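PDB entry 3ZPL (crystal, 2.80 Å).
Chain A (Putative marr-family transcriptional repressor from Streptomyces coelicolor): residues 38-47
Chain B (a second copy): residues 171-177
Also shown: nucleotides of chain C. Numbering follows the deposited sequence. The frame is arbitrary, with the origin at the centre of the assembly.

Chain A, residues 38-47: TLLEDHLDRQ
Chain B (171-177) ADLPWLR

A small, largely electrostatic contact joins one face of a helix in chain A to the C-terminal end of chain B through two intermolecular salt bridges, a stacked pair of arginines and a modest apolar patch; together the two stretches bury 284 Å², both sides summed. Residues 38-47 of chain A are helical throughout, with phi/psi near -65/-43 and i to i+4 bonds such as Arg A46 N to Asp A42 O (3.1 Å); the helix continues beyond both ends. Chain B runs as loop into a 3-10 segment at Pro B174 (-45/-47) and Trp B175 (-77/-9), tightened by bonds from Leu B176 N to Leu B173 O (2.9 Å) and Arg B177 N to Pro B174 O (3.0 Å). The closest CA pair is Asp A42 CA and Pro B174 CA, 8.0 Å apart. Spacings of three and four residues place Leu A39, Asp A42 and Arg A46 along the same side of the helix.

Asp A42 (chi1 t, chi2 -88°) points toward chain B and receives Arg B177 NH2 on both oxygens: 3.0 Å and nearly linear (176°) to OD1, 2.8 Å but weak (118°) to OD2. Its carboxylate lies at the edge of that guanidinium, where the N-H groups point. Arg B177 has chi1 -131°, chi2 98°, chi3 89° and chi4 -173°. Within its own chain, Arg B177 NH1 makes a weak 2.9 Å bond to Asp B172 OD1.

Arg A46 (chi1 -73°, chi2 -147°, chi3 107°, chi4 -163°) supplies the second bridge, from NH1 to Asp B172 OD2 (3.2 Å, 147°). Asp B172 (chi1 t, chi2 22°) thus bonds to both arginines, although Arg A46 NH1 is also 3.2 Å from Asp B172 OD1. The two arginines have the most area covered, Arg A46 67 Å² and Arg B177 63 Å²; their guanidiniums stack, centres 3.9 Å apart and planes at 21°. Arg A46 NH1 and Arg B177 NE, 3.3 Å apart, are both donors and do not bond; the shared carboxylate of Asp B172 offsets the like charges. Arg A46 also sends weak bonds from NE (3.2 Å) and NH2 (3.3 Å) to OP2 of DC15 in chain C.

Beside the charges, buried Leu A39 (m, t) starts sideways but brings its end nearer: CD2 is 4.4 Å from Pro B174 CG and 4.2 Å from Trp B175 CZ3, at the indole edge (chi1 54°, chi2 95°). Its branched apolar end suits this buried site. Pro B174, C-gamma exo, also packs CG 3.9 Å from Asp A42 OD1.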

# COMPACT_ATOMS: atom_id res chain seq x y z
N THR A 38 -5.08 1.75 1.04
CA THR A 38 -4.52 3.09 1.10
C THR A 38 -4.80 3.71 2.46
O THR A 38 -3.97 4.48 2.96
CB THR A 38 -5.05 4.01 -0.01
OG1 THR A 38 -4.89 3.39 -1.29
CG2 THR A 38 -4.31 5.36 -0.02
N LEU A 39 -5.94 3.37 3.07
CA LEU A 39 -6.32 3.89 4.39
C LEU A 39 -5.56 3.19 5.50
O LEU A 39 -5.16 3.83 6.47
CB LEU A 39 -7.83 3.76 4.66
CG LEU A 39 -8.79 4.68 3.90
CD1 LEU A 39 -10.18 4.14 4.01
CD2 LEU A 39 -8.74 6.12 4.41
N LEU A 40 -5.38 1.87 5.39
CA LEU A 40 -4.56 1.14 6.35
C LEU A 40 -3.11 1.64 6.38
O LEU A 40 -2.60 1.97 7.45
CB LEU A 40 -4.56 -0.36 6.06
CG LEU A 40 -5.37 -1.24 7.00
CD1 LEU A 40 -5.26 -2.69 6.55
CD2 LEU A 40 -4.91 -1.08 8.45
N GLU A 41 -2.44 1.68 5.23
CA GLU A 41 -1.04 2.16 5.19
C GLU A 41 -0.98 3.55 5.82
O GLU A 41 -0.05 3.85 6.53
CB GLU A 41 -0.39 2.19 3.80
N ASP A 42 -2.00 4.37 5.58
CA ASP A 42 -2.03 5.71 6.14
C ASP A 42 -2.18 5.67 7.67
O ASP A 42 -1.48 6.36 8.40
CB ASP A 42 -3.18 6.50 5.53
CG ASP A 42 -3.27 7.90 6.05
OD1 ASP A 42 -3.92 8.12 7.08
OD2 ASP A 42 -2.66 8.80 5.45
N HIS A 43 -3.12 4.85 8.13
CA HIS A 43 -3.43 4.78 9.54
C HIS A 43 -2.23 4.23 10.31
O HIS A 43 -1.87 4.77 11.38
CB HIS A 43 -4.67 3.91 9.75
CG HIS A 43 -5.04 3.75 11.19
ND1 HIS A 43 -5.21 4.82 12.04
CD2 HIS A 43 -5.26 2.64 11.93
CE1 HIS A 43 -5.53 4.37 13.24
NE2 HIS A 43 -5.56 3.05 13.20
N LEU A 44 -1.60 3.20 9.76
CA LEU A 44 -0.50 2.53 10.45
C LEU A 44 0.79 3.34 10.38
O LEU A 44 1.46 3.49 11.40
CB LEU A 44 -0.30 1.13 9.89
CG LEU A 44 -1.53 0.22 10.05
CD1 LEU A 44 -1.20 -1.22 9.68
CD2 LEU A 44 -2.09 0.29 11.46
N ASP A 45 1.13 3.86 9.21
CA ASP A 45 2.25 4.79 9.07
C ASP A 45 2.15 5.90 10.11
O ASP A 45 3.14 6.25 10.72
CB ASP A 45 2.28 5.46 7.70
CG ASP A 45 3.03 4.64 6.65
OD1 ASP A 45 3.63 3.59 6.97
OD2 ASP A 45 3.02 5.09 5.47
N ARG A 46 0.97 6.47 10.28
CA ARG A 46 0.82 7.59 11.20
C ARG A 46 0.97 7.16 12.65
O ARG A 46 1.59 7.83 13.46
CB ARG A 46 -0.53 8.27 11.02
CG ARG A 46 -0.62 9.09 9.75
CD ARG A 46 -1.50 10.30 9.92
NE ARG A 46 -0.67 11.49 9.97
CZ ARG A 46 -1.08 12.67 10.42
NH1 ARG A 46 -2.31 12.82 10.88
NH2 ARG A 46 -0.24 13.70 10.42
N GLN A 47 0.31 6.06 12.99
CA GLN A 47 0.41 5.49 14.31
C GLN A 47 1.88 5.23 14.66
O GLN A 47 2.34 5.57 15.75
CB GLN A 47 -0.42 4.20 14.37
CG GLN A 47 -0.47 3.54 15.74
CD GLN A 47 0.59 2.47 15.89
OE1 GLN A 47 0.76 1.63 15.00
NE2 GLN A 47 1.31 2.49 17.01
N ALA B 171 -12.35 13.17 13.62
CA ALA B 171 -11.49 12.01 13.19
C ALA B 171 -10.39 12.44 12.21
O ALA B 171 -10.46 13.50 11.58
CB ALA B 171 -12.31 10.84 12.61
N ASP B 172 -9.39 11.57 12.09
CA ASP B 172 -8.12 11.91 11.46
C ASP B 172 -8.11 11.45 10.00
O ASP B 172 -7.24 10.68 9.58
CB ASP B 172 -6.97 11.29 12.26
CG ASP B 172 -5.61 11.70 11.73
OD1 ASP B 172 -5.54 12.74 11.05
OD2 ASP B 172 -4.62 10.97 11.96
N LEU B 173 -9.09 11.91 9.23
CA LEU B 173 -9.22 11.50 7.84
C LEU B 173 -8.26 12.32 6.99
O LEU B 173 -8.20 13.55 7.15
CB LEU B 173 -10.66 11.69 7.36
CG LEU B 173 -11.74 11.01 8.22
CD1 LEU B 173 -13.15 11.33 7.75
CD2 LEU B 173 -11.55 9.51 8.27
N PRO B 174 -7.49 11.66 6.11
CA PRO B 174 -6.44 12.31 5.29
C PRO B 174 -6.87 13.63 4.65
O PRO B 174 -6.15 14.62 4.70
CB PRO B 174 -6.17 11.27 4.19
CG PRO B 174 -6.53 9.96 4.79
CD PRO B 174 -7.60 10.22 5.81
N TRP B 175 -8.05 13.63 4.05
CA TRP B 175 -8.52 14.78 3.28
C TRP B 175 -9.01 15.93 4.17
O TRP B 175 -9.25 17.03 3.68
CB TRP B 175 -9.61 14.35 2.31
CG TRP B 175 -10.74 13.63 2.95
CD1 TRP B 175 -11.91 14.18 3.38
CD2 TRP B 175 -10.83 12.24 3.21
NE1 TRP B 175 -12.73 13.20 3.89
CE2 TRP B 175 -12.09 12.00 3.79
CE3 TRP B 175 -9.97 11.16 3.01
CZ2 TRP B 175 -12.50 10.74 4.18
CZ3 TRP B 175 -10.39 9.90 3.39
CH2 TRP B 175 -11.64 9.70 3.97
N LEU B 176 -9.12 15.67 5.47
CA LEU B 176 -9.39 16.72 6.45
C LEU B 176 -8.14 17.13 7.22
O LEU B 176 -8.22 17.86 8.20
CB LEU B 176 -10.48 16.27 7.42
CG LEU B 176 -11.79 15.83 6.78
CD1 LEU B 176 -12.76 15.44 7.89
CD2 LEU B 176 -12.36 16.91 5.89
N ARG B 177 -6.98 16.70 6.75
CA ARG B 177 -5.73 17.04 7.40
C ARG B 177 -5.39 18.46 6.96
O ARG B 177 -6.17 19.08 6.22
CB ARG B 177 -4.60 16.09 7.00
CG ARG B 177 -3.82 15.54 8.18
CD ARG B 177 -4.32 14.17 8.56
NE ARG B 177 -3.61 13.14 7.82
CZ ARG B 177 -3.90 11.83 7.84
NH1 ARG B 177 -4.91 11.37 8.55
NH2 ARG B 177 -3.17 10.99 7.12
OXT ARG B 177 -4.36 19.00 7.32
P DC C 15 2.94 12.40 8.42
OP1 DC C 15 3.25 11.40 9.48
OP2 DC C 15 1.55 12.54 7.93
O5' DC C 15 3.42 13.86 8.85
C5' DC C 15 4.81 14.13 9.12
C4' DC C 15 5.04 15.62 9.13
O4' DC C 15 5.02 16.12 7.78
C3' DC C 15 3.98 16.42 9.89
O3' DC C 15 4.56 16.98 11.07
C2' DC C 15 3.53 17.49 8.91
C1' DC C 15 4.56 17.45 7.80
N1 DC C 15 4.03 17.75 6.48
C2 DC C 15 4.66 18.72 5.70
O2 DC C 15 5.65 19.31 6.16
N3 DC C 15 4.17 19.00 4.47
C4 DC C 15 3.11 18.34 4.01
N4 DC C 15 2.67 18.63 2.78
C5 DC C 15 2.45 17.34 4.78
C6 DC C 15 2.94 17.07 5.99